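Zinc-binding protein TroA (Treponema pallidum, PDB 1K0F) binds zinc with high affinity and specificity in the periplasm and delivers it to the membrane permease of the TroABC transporter for import into the cytoplasm. Local coordinates at residues T7-I12 against H61-M66; Q21-L26 against R130-R135; E47-A52 against E68-L73; D53-N58 against R77-V82; F105-W110 against D144-Y149. One frame throughout, in Å; residues are numbered along the deposited sequence.

Contact 1 (T7-I12 against H61-M66)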
# COMPACT_ATOMS: atom_id res chain seq x y z
N THR A 7 -12.55 2.05 7.77
CA THR A 7 -11.13 1.88 7.51
C THR A 7 -10.57 3.05 6.72
O THR A 7 -11.30 3.83 6.10
CB THR A 7 -10.87 0.58 6.74
OG1 THR A 7 -11.00 0.82 5.34
CG2 THR A 7 -11.85 -0.50 7.15
N THR A 8 -9.25 3.16 6.74
CA THR A 8 -8.56 4.22 6.04
C THR A 8 -8.19 3.78 4.63
O THR A 8 -8.98 3.94 3.71
CB THR A 8 -7.30 4.60 6.81
OG1 THR A 8 -6.59 3.40 7.16
CG2 THR A 8 -7.66 5.35 8.10
N ILE A 9 -7.00 3.24 4.46
CA ILE A 9 -6.55 2.78 3.15
C ILE A 9 -7.41 1.62 2.64
O ILE A 9 -7.83 0.76 3.42
CB ILE A 9 -5.09 2.34 3.21
CG1 ILE A 9 -4.93 1.25 4.27
CG2 ILE A 9 -4.21 3.53 3.54
CD1 ILE A 9 -3.58 0.60 4.26
N GLY A 10 -7.66 1.60 1.33
CA GLY A 10 -8.48 0.56 0.75
C GLY A 10 -8.03 -0.87 1.03
O GLY A 10 -8.85 -1.79 1.06
N MET A 11 -6.73 -1.04 1.23
CA MET A 11 -6.16 -2.35 1.49
C MET A 11 -6.84 -3.04 2.65
O MET A 11 -7.14 -4.24 2.59
CB MET A 11 -4.66 -2.24 1.74
CG MET A 11 -3.84 -2.05 0.48
SD MET A 11 -3.78 -0.32 -0.08
CE MET A 11 -2.44 0.27 0.88
N ILE A 12 -7.07 -2.30 3.73
CA ILE A 12 -7.73 -2.84 4.92
C ILE A 12 -9.18 -3.16 4.55
O ILE A 12 -9.69 -4.24 4.85
CB ILE A 12 -7.72 -1.82 6.08
CG1 ILE A 12 -6.27 -1.51 6.47
CG2 ILE A 12 -8.54 -2.35 7.25
CD1 ILE A 12 -6.13 -0.83 7.80
N HIS A 61 2.82 4.44 11.50
CA HIS A 61 2.83 5.84 11.11
C HIS A 61 2.55 6.07 9.63
O HIS A 61 3.14 6.95 9.00
CB HIS A 61 4.18 6.46 11.46
CG HIS A 61 4.23 7.94 11.26
ND1 HIS A 61 3.36 8.81 11.89
CD2 HIS A 61 5.05 8.71 10.51
CE1 HIS A 61 3.64 10.05 11.53
NE2 HIS A 61 4.66 10.02 10.69
N LEU A 62 1.64 5.29 9.06
CA LEU A 62 1.33 5.47 7.65
C LEU A 62 0.47 6.71 7.48
O LEU A 62 0.87 7.67 6.82
CB LEU A 62 0.58 4.25 7.11
CG LEU A 62 0.13 4.47 5.67
CD1 LEU A 62 1.31 4.25 4.75
CD2 LEU A 62 -1.00 3.53 5.33
N GLU A 63 -0.70 6.67 8.09
CA GLU A 63 -1.67 7.76 8.04
C GLU A 63 -1.27 8.94 8.92
O GLU A 63 -2.08 9.50 9.65
CB GLU A 63 -3.04 7.22 8.47
CG GLU A 63 -3.55 6.10 7.57
CD GLU A 63 -3.33 4.70 8.13
OE1 GLU A 63 -2.40 4.51 8.96
OE2 GLU A 63 -4.08 3.79 7.74
N THR A 64 0.01 9.30 8.83
CA THR A 64 0.60 10.40 9.59
C THR A 64 -0.35 11.46 10.15
O THR A 64 -0.30 11.78 11.34
CB THR A 64 1.65 11.13 8.74
OG1 THR A 64 1.03 11.68 7.58
CG2 THR A 64 2.75 10.16 8.31
N LYS A 65 -1.21 12.00 9.29
CA LYS A 65 -2.14 13.06 9.69
C LYS A 65 -3.48 12.64 10.30
O LYS A 65 -4.49 13.31 10.08
CB LYS A 65 -2.39 13.98 8.49
CG LYS A 65 -1.31 15.02 8.27
CD LYS A 65 -0.76 14.96 6.85
CE LYS A 65 0.35 15.97 6.67
NZ LYS A 65 1.12 16.16 7.93
N MET A 66 -3.50 11.57 11.08
CA MET A 66 -4.75 11.12 11.69
C MET A 66 -4.62 10.79 13.17
O MET A 66 -5.62 10.49 13.83
CB MET A 66 -5.28 9.89 10.93
CG MET A 66 -5.98 10.23 9.63
SD MET A 66 -6.94 8.86 8.97
CE MET A 66 -8.34 9.73 8.31
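Thr8 and Glu63 meet tip to tip, tying the turn between strand 4-7 and helix 10-20 to an inverse gamma turn centred on Glu63. Thr8 OG1 donates to Glu63 OE2 at 2.6 Å, approaching on the anti side, 24° out of the carboxylate plane. The Thr8 chi1 of 47° puts OG1 between the backbone N and the carbonyl carbon and leaves the methyl anti to the carbonyl carbon; there CG2 lies 3.7 Å from Met66 SD, the two side chains running past each other in opposite directions. Alongside, Ile9, the N-cap residue of helix 10-20, reaches toward Leu62, with Ile9 CG2 3.7 Å from Leu62 CD2. All five touching residues are buried, and Glu63 OE2 gains a second donor in the backbone N of Asn58. Leu62 borders the zinc site, empty here: its side chain is about 4 Å from those of the zinc-binding His37 and His102, and Leu62 O accepts a weak hydrogen bond from His37 ND1.

Contact 2 (Q21-L26 against R130-R135)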
# COMPACT_ATOMS: atom_id res chain seq x y z
N GLN A 21 -17.65 -9.37 4.85
CA GLN A 21 -18.60 -9.43 3.76
C GLN A 21 -19.76 -8.50 4.08
O GLN A 21 -19.54 -7.34 4.42
CB GLN A 21 -19.11 -10.86 3.60
CG GLN A 21 -18.02 -11.87 3.71
CD GLN A 21 -17.77 -12.57 2.41
OE1 GLN A 21 -16.65 -12.57 1.89
NE2 GLN A 21 -18.81 -13.16 1.86
N GLY A 22 -20.97 -9.03 4.00
CA GLY A 22 -22.14 -8.21 4.26
C GLY A 22 -22.58 -8.24 5.69
O GLY A 22 -23.71 -7.86 6.01
N ASP A 23 -21.71 -8.71 6.57
CA ASP A 23 -22.03 -8.79 7.98
C ASP A 23 -21.72 -7.47 8.63
O ASP A 23 -21.85 -7.32 9.84
CB ASP A 23 -21.24 -9.88 8.65
CG ASP A 23 -21.56 -11.23 8.10
OD1 ASP A 23 -22.76 -11.53 7.95
OD2 ASP A 23 -20.61 -11.98 7.83
N VAL A 24 -21.27 -6.51 7.85
CA VAL A 24 -20.98 -5.21 8.42
C VAL A 24 -21.23 -4.14 7.38
O VAL A 24 -21.38 -4.43 6.20
CB VAL A 24 -19.49 -5.07 8.92
CG1 VAL A 24 -19.12 -6.26 9.78
CG2 VAL A 24 -18.53 -4.95 7.74
N HIS A 25 -21.33 -2.92 7.85
CA HIS A 25 -21.50 -1.80 6.96
C HIS A 25 -20.07 -1.30 6.93
O HIS A 25 -19.49 -1.04 7.98
CB HIS A 25 -22.44 -0.77 7.58
CG HIS A 25 -23.88 -1.11 7.40
ND1 HIS A 25 -24.70 -1.49 8.44
CD2 HIS A 25 -24.66 -1.14 6.29
CE1 HIS A 25 -25.92 -1.73 7.98
NE2 HIS A 25 -25.92 -1.52 6.67
N LEU A 26 -19.49 -1.21 5.74
CA LEU A 26 -18.11 -0.78 5.63
C LEU A 26 -17.92 0.53 4.89
O LEU A 26 -18.54 0.78 3.88
CB LEU A 26 -17.29 -1.88 4.94
CG LEU A 26 -16.02 -1.46 4.20
CD1 LEU A 26 -15.02 -0.85 5.17
CD2 LEU A 26 -15.42 -2.69 3.52
N ARG A 130 -17.21 -17.91 13.32
CA ARG A 130 -17.12 -19.04 12.39
C ARG A 130 -17.02 -18.61 10.93
O ARG A 130 -16.12 -19.03 10.20
CB ARG A 130 -18.32 -19.96 12.58
CG ARG A 130 -18.07 -21.37 12.08
CD ARG A 130 -19.35 -22.00 11.59
NE ARG A 130 -20.38 -22.02 12.61
CZ ARG A 130 -20.21 -22.53 13.83
NH1 ARG A 130 -19.04 -23.07 14.16
NH2 ARG A 130 -21.20 -22.51 14.71
N GLU A 131 -17.96 -17.77 10.50
CA GLU A 131 -17.97 -17.30 9.13
C GLU A 131 -16.85 -16.29 8.87
O GLU A 131 -16.38 -16.17 7.74
CB GLU A 131 -19.33 -16.68 8.78
CG GLU A 131 -19.96 -15.89 9.91
CD GLU A 131 -20.86 -16.73 10.78
OE1 GLU A 131 -20.36 -17.32 11.76
OE2 GLU A 131 -22.07 -16.80 10.48
N PHE A 132 -16.44 -15.57 9.90
CA PHE A 132 -15.37 -14.59 9.74
C PHE A 132 -14.04 -15.30 9.78
O PHE A 132 -13.02 -14.75 9.37
CB PHE A 132 -15.41 -13.56 10.86
CG PHE A 132 -16.43 -12.48 10.65
CD1 PHE A 132 -17.22 -12.46 9.51
CD2 PHE A 132 -16.60 -11.48 11.60
CE1 PHE A 132 -18.17 -11.47 9.32
CE2 PHE A 132 -17.54 -10.49 11.43
CZ PHE A 132 -18.33 -10.48 10.28
N THR A 133 -14.05 -16.53 10.27
CA THR A 133 -12.84 -17.32 10.37
C THR A 133 -12.59 -18.05 9.08
O THR A 133 -11.53 -17.91 8.47
CB THR A 133 -12.93 -18.36 11.50
OG1 THR A 133 -12.73 -17.72 12.76
CG2 THR A 133 -11.87 -19.44 11.31
N GLN A 134 -13.55 -18.85 8.66
CA GLN A 134 -13.37 -19.60 7.44
C GLN A 134 -13.10 -18.65 6.26
O GLN A 134 -12.13 -18.84 5.52
CB GLN A 134 -14.60 -20.46 7.18
CG GLN A 134 -14.64 -20.99 5.79
CD GLN A 134 -15.84 -20.47 5.05
OE1 GLN A 134 -15.72 -19.70 4.11
NE2 GLN A 134 -17.03 -20.88 5.50
N ARG A 135 -13.93 -17.63 6.10
CA ARG A 135 -13.73 -16.66 5.02
C ARG A 135 -12.30 -16.18 5.14
O ARG A 135 -11.55 -16.17 4.17
CB ARG A 135 -14.66 -15.46 5.19
CG ARG A 135 -16.11 -15.71 4.87
CD ARG A 135 -16.88 -14.41 5.00
NE ARG A 135 -18.33 -14.57 5.01
CZ ARG A 135 -19.14 -13.92 5.84
NH1 ARG A 135 -18.63 -13.06 6.71
NH2 ARG A 135 -20.45 -14.10 5.78
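The turn from Gln21 to Asp23 lies against Phe132 and Arg135 of helix 129-156, with 8.5 Å between Gln21 CA and Phe132 CA. Gln21 is the first residue past helix 10-20, where phi turns positive, and the turn leads into strand 25-28; helix 129-156 is the long backbone helix of the molecule, consistent with the family fold. A salt bridge carries the contact. The Arg135 chain, extended from CG to NE (chi3 -167°), takes the guanidinium out to Asp23 and grips one oxygen end-on with two nitrogens. NH1, 2.5 Å from Asp23 OD2, meets it nearly along its C-O axis (155° at the hydrogen); NH2, 3.0 Å from Asp23 OD2, comes from the syn side and is more bent (130°). CB and CG of Gln21 lie over one guanidinium face and Glu131 CB over the opposite one. Arg135 NH1 also donates to Ile19 O. Phe132 slides past Asp23, presenting its ring edge to OD2, and its tip packs on Val24, with Phe132 CZ 4.3 Å from Val24 CG1.

Contact 3 (E47-A52 against E68-L73)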
# COMPACT_ATOMS: atom_id res chain seq x y z
N GLU A 47 -17.07 11.99 11.06
CA GLU A 47 -18.41 11.68 11.53
C GLU A 47 -18.69 10.18 11.38
O GLU A 47 -19.12 9.52 12.34
CB GLU A 47 -19.43 12.50 10.74
CG GLU A 47 -20.72 11.80 10.45
CD GLU A 47 -21.75 12.76 9.92
OE1 GLU A 47 -22.90 12.33 9.68
OE2 GLU A 47 -21.39 13.94 9.73
N TRP A 48 -18.46 9.65 10.18
CA TRP A 48 -18.65 8.22 9.93
C TRP A 48 -17.89 7.57 11.07
O TRP A 48 -18.42 6.70 11.78
CB TRP A 48 -18.00 7.80 8.61
CG TRP A 48 -18.73 8.23 7.38
CD1 TRP A 48 -18.62 9.43 6.74
CD2 TRP A 48 -19.67 7.46 6.62
NE1 TRP A 48 -19.44 9.45 5.63
CE2 TRP A 48 -20.09 8.25 5.53
CE3 TRP A 48 -20.20 6.16 6.76
CZ2 TRP A 48 -21.01 7.80 4.58
CZ3 TRP A 48 -21.11 5.71 5.81
CH2 TRP A 48 -21.51 6.53 4.74
N LEU A 49 -16.65 8.02 11.25
CA LEU A 49 -15.77 7.53 12.29
C LEU A 49 -16.51 7.64 13.60
O LEU A 49 -16.62 6.69 14.35
CB LEU A 49 -14.48 8.36 12.37
CG LEU A 49 -13.30 8.07 11.43
CD1 LEU A 49 -12.22 9.11 11.61
CD2 LEU A 49 -12.76 6.69 11.70
N GLY A 50 -17.05 8.83 13.84
CA GLY A 50 -17.78 9.07 15.06
C GLY A 50 -18.78 7.99 15.42
O GLY A 50 -19.01 7.72 16.59
N ASN A 51 -19.38 7.37 14.40
CA ASN A 51 -20.38 6.33 14.63
C ASN A 51 -19.86 4.91 14.41
O ASN A 51 -20.59 3.94 14.65
CB ASN A 51 -21.58 6.56 13.72
CG ASN A 51 -21.87 8.02 13.51
OD1 ASN A 51 -22.00 8.79 14.46
ND2 ASN A 51 -21.96 8.42 12.24
N ALA A 52 -18.63 4.78 13.94
CA ALA A 52 -18.06 3.46 13.69
C ALA A 52 -17.99 2.64 14.96
O ALA A 52 -17.82 3.16 16.05
CB ALA A 52 -16.67 3.60 13.09
N GLU A 68 -4.26 12.50 16.01
CA GLU A 68 -5.17 13.23 16.89
C GLU A 68 -6.56 12.60 16.81
O GLU A 68 -7.08 12.11 17.80
CB GLU A 68 -5.23 14.70 16.47
CG GLU A 68 -5.22 15.69 17.64
CD GLU A 68 -3.81 16.12 18.06
OE1 GLU A 68 -3.53 16.13 19.29
OE2 GLU A 68 -2.98 16.44 17.18
N VAL A 69 -7.13 12.61 15.61
CA VAL A 69 -8.46 12.05 15.37
C VAL A 69 -8.63 10.63 15.92
O VAL A 69 -9.68 10.29 16.46
CB VAL A 69 -8.83 12.02 13.86
CG1 VAL A 69 -10.28 12.42 13.67
CG2 VAL A 69 -7.91 12.96 13.07
N PHE A 70 -7.60 9.80 15.78
CA PHE A 70 -7.67 8.43 16.26
C PHE A 70 -7.48 8.35 17.78
O PHE A 70 -8.41 7.97 18.49
CB PHE A 70 -6.62 7.56 15.56
CG PHE A 70 -7.01 7.15 14.17
CD1 PHE A 70 -8.35 7.01 13.82
CD2 PHE A 70 -6.05 6.90 13.21
CE1 PHE A 70 -8.72 6.64 12.53
CE2 PHE A 70 -6.41 6.53 11.91
CZ PHE A 70 -7.74 6.40 11.57
N SER A 71 -6.30 8.70 18.26
CA SER A 71 -6.02 8.67 19.70
C SER A 71 -7.23 9.22 20.46
O SER A 71 -7.52 8.81 21.58
CB SER A 71 -4.75 9.47 20.02
OG SER A 71 -5.03 10.84 20.27
N LYS A 72 -7.94 10.14 19.82
CA LYS A 72 -9.11 10.75 20.43
C LYS A 72 -10.32 9.81 20.42
O LYS A 72 -10.92 9.54 21.46
CB LYS A 72 -9.46 12.04 19.69
CG LYS A 72 -8.49 13.19 19.97
CD LYS A 72 -8.58 14.29 18.91
CE LYS A 72 -8.10 15.64 19.45
NZ LYS A 72 -6.83 15.54 20.23
N LEU A 73 -10.67 9.30 19.24
CA LEU A 73 -11.81 8.40 19.09
C LEU A 73 -11.55 7.03 19.70
O LEU A 73 -12.47 6.22 19.86
CB LEU A 73 -12.18 8.26 17.61
CG LEU A 73 -13.47 8.95 17.16
CD1 LEU A 73 -13.19 10.41 16.83
CD2 LEU A 73 -14.05 8.24 15.95
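Leu49 projects from helix 43-51 toward Val69, Phe70 and Leu73 of helix 67-73, in a nearly parallel helix pair on one side of the parallel sheet. The short axes approach to 11.2 Å and make an angle of 21°, a separation bridged by leucine side chains. Starting at the backbone, Leu49 CB lies 3.6 Å from Leu73 CD2. The chi1 of -84° turns CG beside the backbone N, anti to the carbonyl carbon, and from there the two methyls part. Leu49 CD1 reaches Val69 CG1 at 4.4 Å, a looser touch. Leu49 CD2 meets the edge of the Phe70 ring near its plane, 4.1 Å from Phe70 CE1, and the two side chains cross at about a right angle. Helix 67-73 is the crossover helix of the beta-alpha-beta unit between strands 54-57 and 78-81, and Ile55 of the first strand touches Leu49, Phe70 and Leu73 alike, so one residue of the sheet packs against side chains of both helices. The nearest CA atoms are those of Gly50 and Leu73, 7.2 Å apart, near the C-terminal ends. There Leu73 CD2 rests on main chain, 3.4 Å from Leu49 O and 3.7 Å from Gly50 N.

Contact 4 (D53-N58 against R77-V82)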
# COMPACT_ATOMS: atom_id res chain seq x y z
N ASP A 53 -18.17 1.34 14.81
CA ASP A 53 -18.09 0.42 15.93
C ASP A 53 -16.69 -0.15 15.89
O ASP A 53 -16.17 -0.63 16.90
CB ASP A 53 -19.11 -0.70 15.77
CG ASP A 53 -20.50 -0.19 15.60
OD1 ASP A 53 -20.90 0.69 16.41
OD2 ASP A 53 -21.19 -0.65 14.67
N LEU A 54 -16.08 -0.09 14.71
CA LEU A 54 -14.74 -0.60 14.51
C LEU A 54 -13.96 0.29 13.56
O LEU A 54 -14.36 0.46 12.41
CB LEU A 54 -14.80 -2.02 13.94
CG LEU A 54 -13.50 -2.58 13.39
CD1 LEU A 54 -12.53 -2.77 14.55
CD2 LEU A 54 -13.75 -3.90 12.69
N ILE A 55 -12.87 0.86 14.03
CA ILE A 55 -12.04 1.70 13.19
C ILE A 55 -10.75 0.95 12.89
O ILE A 55 -10.09 0.45 13.80
CB ILE A 55 -11.69 3.05 13.85
CG1 ILE A 55 -12.92 3.96 13.85
CG2 ILE A 55 -10.56 3.72 13.08
CD1 ILE A 55 -12.71 5.24 14.64
N LEU A 56 -10.41 0.87 11.60
CA LEU A 56 -9.22 0.16 11.16
C LEU A 56 -8.27 1.04 10.37
O LEU A 56 -8.66 1.75 9.45
CB LEU A 56 -9.63 -1.05 10.30
CG LEU A 56 -10.24 -2.24 11.04
CD1 LEU A 56 -10.55 -3.35 10.05
CD2 LEU A 56 -9.30 -2.72 12.13
N TYR A 57 -7.00 0.97 10.74
CA TYR A 57 -5.97 1.73 10.07
C TYR A 57 -4.64 0.98 10.16
O TYR A 57 -4.45 0.10 11.00
CB TYR A 57 -5.86 3.14 10.67
CG TYR A 57 -5.35 3.22 12.10
CD1 TYR A 57 -6.12 2.76 13.17
CD2 TYR A 57 -4.13 3.85 12.38
CE1 TYR A 57 -5.69 2.92 14.47
CE2 TYR A 57 -3.69 4.01 13.69
CZ TYR A 57 -4.47 3.55 14.73
OH TYR A 57 -4.02 3.70 16.02
N ASN A 58 -3.72 1.34 9.27
CA ASN A 58 -2.41 0.73 9.20
C ASN A 58 -1.63 0.68 10.51
O ASN A 58 -1.47 -0.37 11.14
CB ASN A 58 -1.57 1.49 8.17
CG ASN A 58 -0.64 0.60 7.40
OD1 ASN A 58 -1.00 -0.53 7.04
ND2 ASN A 58 0.57 1.09 7.14
N ARG A 77 -14.40 3.51 21.22
CA ARG A 77 -14.76 2.46 20.28
C ARG A 77 -13.56 1.60 19.97
O ARG A 77 -12.47 1.83 20.50
CB ARG A 77 -15.27 3.06 18.98
CG ARG A 77 -14.19 3.77 18.18
CD ARG A 77 -14.75 4.95 17.40
NE ARG A 77 -15.71 5.72 18.19
CZ ARG A 77 -16.94 6.03 17.78
NH1 ARG A 77 -17.35 5.64 16.58
NH2 ARG A 77 -17.75 6.72 18.56
N LEU A 78 -13.75 0.64 19.09
CA LEU A 78 -12.67 -0.23 18.70
C LEU A 78 -11.79 0.51 17.68
O LEU A 78 -12.27 0.91 16.63
CB LEU A 78 -13.22 -1.52 18.08
CG LEU A 78 -13.57 -2.65 19.04
CD1 LEU A 78 -14.16 -3.83 18.26
CD2 LEU A 78 -12.33 -3.07 19.80
N VAL A 79 -10.52 0.70 18.02
CA VAL A 79 -9.58 1.38 17.14
C VAL A 79 -8.33 0.52 17.05
O VAL A 79 -7.65 0.30 18.05
CB VAL A 79 -9.19 2.77 17.66
CG1 VAL A 79 -8.05 3.33 16.83
CG2 VAL A 79 -10.39 3.69 17.61
N VAL A 80 -8.04 0.05 15.85
CA VAL A 80 -6.90 -0.82 15.66
C VAL A 80 -6.01 -0.49 14.46
O VAL A 80 -6.49 -0.34 13.34
CB VAL A 80 -7.38 -2.29 15.53
CG1 VAL A 80 -6.29 -3.17 14.93
CG2 VAL A 80 -7.80 -2.81 16.90
N ALA A 81 -4.72 -0.36 14.73
CA ALA A 81 -3.72 -0.11 13.69
C ALA A 81 -3.26 -1.53 13.39
O ALA A 81 -2.34 -2.04 14.02
CB ALA A 81 -2.58 0.72 14.24
N VAL A 82 -3.95 -2.16 12.46
CA VAL A 82 -3.70 -3.54 12.07
C VAL A 82 -2.25 -3.96 11.88
O VAL A 82 -1.83 -4.99 12.41
CB VAL A 82 -4.45 -3.89 10.77
CG1 VAL A 82 -5.94 -3.69 10.98
CG2 VAL A 82 -3.95 -3.03 9.63
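Ile55 and Val79 lie side by side and point the same way, with Ile55 CB 4.0 Å from Val79 CG2, at the apolar centre of two neighbouring parallel strands. These are the strands of a beta-alpha-beta unit, linked through helix 67-73, and strand 78-81 is an outer strand of the four-stranded sheet. On the same face the chi1 of 68° holds Tyr57 CG between the backbone N and the carbonyl carbon. Tyr57 CE1 lies 3.4 Å from Val79 CG1, and Ala81 CB stands over one face of the ring in a CH-pi contact, 3.6 Å from the Tyr57 ring centroid and displaced toward the rim. Leu54, Leu56, Leu78 and Val80 fill the other face; Leu56 CD2 also reaches Val82 CG1, just past the strand end, at 3.7 Å, the two side chains crossing at about a right angle. Three nearly straight N-H...O hydrogen bonds (163-165°) join the strands: Ile55 N to Leu78 O (2.7 Å), Val80 N to Ile55 O (2.9 Å) and Tyr57 N to Val80 O (3.0 Å). At one end the aliphatic part of Arg77 packs on Ile55, with Arg77 CD 3.4 Å from Ile55 CD1, while Asp53 OD2 accepts a hydrogen bond from the backbone N of Leu4. At the other end Asn58 is held by both amide atoms, OD1 bonded to Ser83 OG and ND2 to Pro101 O.

Contact 5 (F105-W110 against D144-Y149)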
# COMPACT_ATOMS: atom_id res chain seq x y z
N PHE A 105 3.02 -4.64 1.00
CA PHE A 105 3.72 -4.99 -0.22
C PHE A 105 4.54 -6.25 -0.03
O PHE A 105 5.21 -6.71 -0.95
CB PHE A 105 4.59 -3.82 -0.70
CG PHE A 105 3.84 -2.86 -1.59
CD1 PHE A 105 2.89 -3.32 -2.49
CD2 PHE A 105 4.06 -1.49 -1.49
CE1 PHE A 105 2.16 -2.44 -3.28
CE2 PHE A 105 3.34 -0.60 -2.27
CZ PHE A 105 2.38 -1.07 -3.17
N ASP A 106 4.49 -6.79 1.18
CA ASP A 106 5.12 -8.06 1.49
C ASP A 106 3.92 -8.91 1.88
O ASP A 106 3.54 -8.99 3.04
CB ASP A 106 6.10 -7.96 2.67
CG ASP A 106 6.80 -9.29 2.94
OD1 ASP A 106 6.31 -10.34 2.48
OD2 ASP A 106 7.86 -9.28 3.62
N VAL A 107 3.29 -9.50 0.87
CA VAL A 107 2.10 -10.33 1.04
C VAL A 107 2.16 -11.24 2.25
O VAL A 107 1.17 -11.41 2.95
CB VAL A 107 1.87 -11.21 -0.20
CG1 VAL A 107 0.64 -12.04 -0.01
CG2 VAL A 107 1.77 -10.35 -1.43
N LYS A 108 3.32 -11.83 2.49
CA LYS A 108 3.51 -12.74 3.61
C LYS A 108 3.48 -12.04 4.97
O LYS A 108 3.05 -12.61 5.97
CB LYS A 108 4.83 -13.49 3.44
CG LYS A 108 4.77 -14.97 3.76
CD LYS A 108 5.86 -15.36 4.77
CE LYS A 108 6.97 -16.18 4.12
NZ LYS A 108 7.64 -17.07 5.11
N LEU A 109 3.94 -10.80 4.99
CA LEU A 109 3.98 -10.02 6.23
C LEU A 109 2.70 -9.20 6.38
O LEU A 109 2.47 -8.56 7.40
CB LEU A 109 5.19 -9.09 6.22
CG LEU A 109 5.34 -8.14 7.40
CD1 LEU A 109 6.14 -8.82 8.51
CD2 LEU A 109 6.03 -6.86 6.94
N TRP A 110 1.87 -9.23 5.34
CA TRP A 110 0.62 -8.50 5.37
C TRP A 110 -0.43 -9.42 5.98
O TRP A 110 -1.48 -8.96 6.42
CB TRP A 110 0.20 -8.12 3.96
CG TRP A 110 -1.12 -7.42 3.88
CD1 TRP A 110 -2.24 -7.85 3.24
CD2 TRP A 110 -1.43 -6.14 4.45
NE1 TRP A 110 -3.24 -6.91 3.37
CE2 TRP A 110 -2.78 -5.86 4.10
CE3 TRP A 110 -0.72 -5.21 5.21
CZ2 TRP A 110 -3.41 -4.67 4.49
CZ3 TRP A 110 -1.36 -4.03 5.60
CH2 TRP A 110 -2.70 -3.77 5.24
N ASP A 144 -1.60 -15.89 0.06
CA ASP A 144 -0.54 -16.85 -0.19
C ASP A 144 -0.27 -17.00 -1.69
O ASP A 144 0.86 -16.82 -2.15
CB ASP A 144 -0.92 -18.20 0.43
CG ASP A 144 -0.83 -18.18 1.95
OD1 ASP A 144 -1.22 -19.17 2.60
OD2 ASP A 144 -0.37 -17.15 2.49
N LYS A 145 -1.29 -17.33 -2.46
CA LYS A 145 -1.11 -17.46 -3.89
C LYS A 145 -0.51 -16.15 -4.41
O LYS A 145 0.39 -16.16 -5.24
CB LYS A 145 -2.44 -17.73 -4.59
CG LYS A 145 -2.69 -19.19 -4.94
CD LYS A 145 -4.16 -19.43 -5.30
CE LYS A 145 -4.90 -20.21 -4.20
NZ LYS A 145 -4.19 -20.15 -2.88
N LEU A 146 -1.01 -15.03 -3.88
CA LEU A 146 -0.54 -13.70 -4.30
C LEU A 146 0.95 -13.51 -4.02
O LEU A 146 1.71 -13.06 -4.88
CB LEU A 146 -1.34 -12.59 -3.60
CG LEU A 146 -0.94 -11.14 -3.92
CD1 LEU A 146 -0.70 -10.97 -5.41
CD2 LEU A 146 -2.04 -10.20 -3.47
N ASP A 147 1.36 -13.83 -2.80
CA ASP A 147 2.76 -13.68 -2.47
C ASP A 147 3.59 -14.58 -3.37
O ASP A 147 4.66 -14.20 -3.85
CB ASP A 147 3.02 -14.05 -1.02
CG ASP A 147 4.47 -13.93 -0.65
OD1 ASP A 147 4.88 -12.84 -0.19
OD2 ASP A 147 5.20 -14.93 -0.84
N ALA A 148 3.09 -15.79 -3.60
CA ALA A 148 3.79 -16.75 -4.44
C ALA A 148 3.97 -16.17 -5.83
O ALA A 148 5.08 -16.08 -6.34
CB ALA A 148 3.02 -18.05 -4.50
N TYR A 149 2.84 -15.78 -6.42
CA TYR A 149 2.79 -15.21 -7.75
C TYR A 149 3.77 -14.05 -7.91
O TYR A 149 4.56 -14.03 -8.85
CB TYR A 149 1.36 -14.75 -8.04
CG TYR A 149 1.15 -14.01 -9.34
CD1 TYR A 149 0.79 -14.68 -10.51
CD2 TYR A 149 1.25 -12.61 -9.39
CE1 TYR A 149 0.52 -13.99 -11.69
CE2 TYR A 149 0.98 -11.91 -10.57
CZ TYR A 149 0.62 -12.61 -11.71
OH TYR A 149 0.33 -11.92 -12.87
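Val107 packs against Leu146 and Asp147 where helix 107-124 begins beside the long helix 129-156. The buried part rests on Val107 CG2, 3.8 Å from Leu146 CG; the still closer approach of Val107 to Asp147 in the model is doubtful. The polar part alongside is loose. Asp147 CG stands anti to the backbone N (chi1 179°), and from there OD1 reaches Lys108 N. That amide gives weak hydrogen bonds to two carboxylates, 3.3 Å to Asp147 OD1 and 3.3 Å to OD1 of Asp106, the N-cap residue, which also takes a weak bond from Leu109 N. On the exposed side the bent Lys108 chain leads away, leaving Lys108 NZ 6.8 Å from Asp147 OD2. The stronger partner of Asp147 OD1 is Tyr178 OH, and Arg151 NH1 is a long, weak ion-pair partner of OD2. The carboxylates of Asp106 and Asp147 lie side by side, planes 23° apart and OD1 atoms 3.9 Å apart. Such like charges would repel; the shared amide, the tyrosine hydroxyl and Arg151 probably offset this, and the N-terminus of helix 107-124 may help.

In the fold
Contacts 1 to 4 all gather about the parallel sheet. Contact 4 joins two of its strands, contact 3 covers one face of them, where Leu49 CD2 touches Ile55 CD1 at 3.3 Å, and contact 2 reaches it through strand 25-28, meeting contact 1 at Thr7 CG2 to Leu26 CD1, 3.8 Å. Contact 1 sits at the strand ends, its centre about 10 Å from that of contact 4, and borders the empty zinc site, about 4 Å from the Leu62 side chain to those of His37 and His102. The centres of contacts 2 and 5 are about 22 Å apart. Both use helix 129-156: contact 2 holds it to the C-terminal end of helix 10-20 and the turn after it, contact 5 to the start of helix 107-124. Met11 CB to Trp110 CZ2, 3.9 Å, connects contacts 1 and 5.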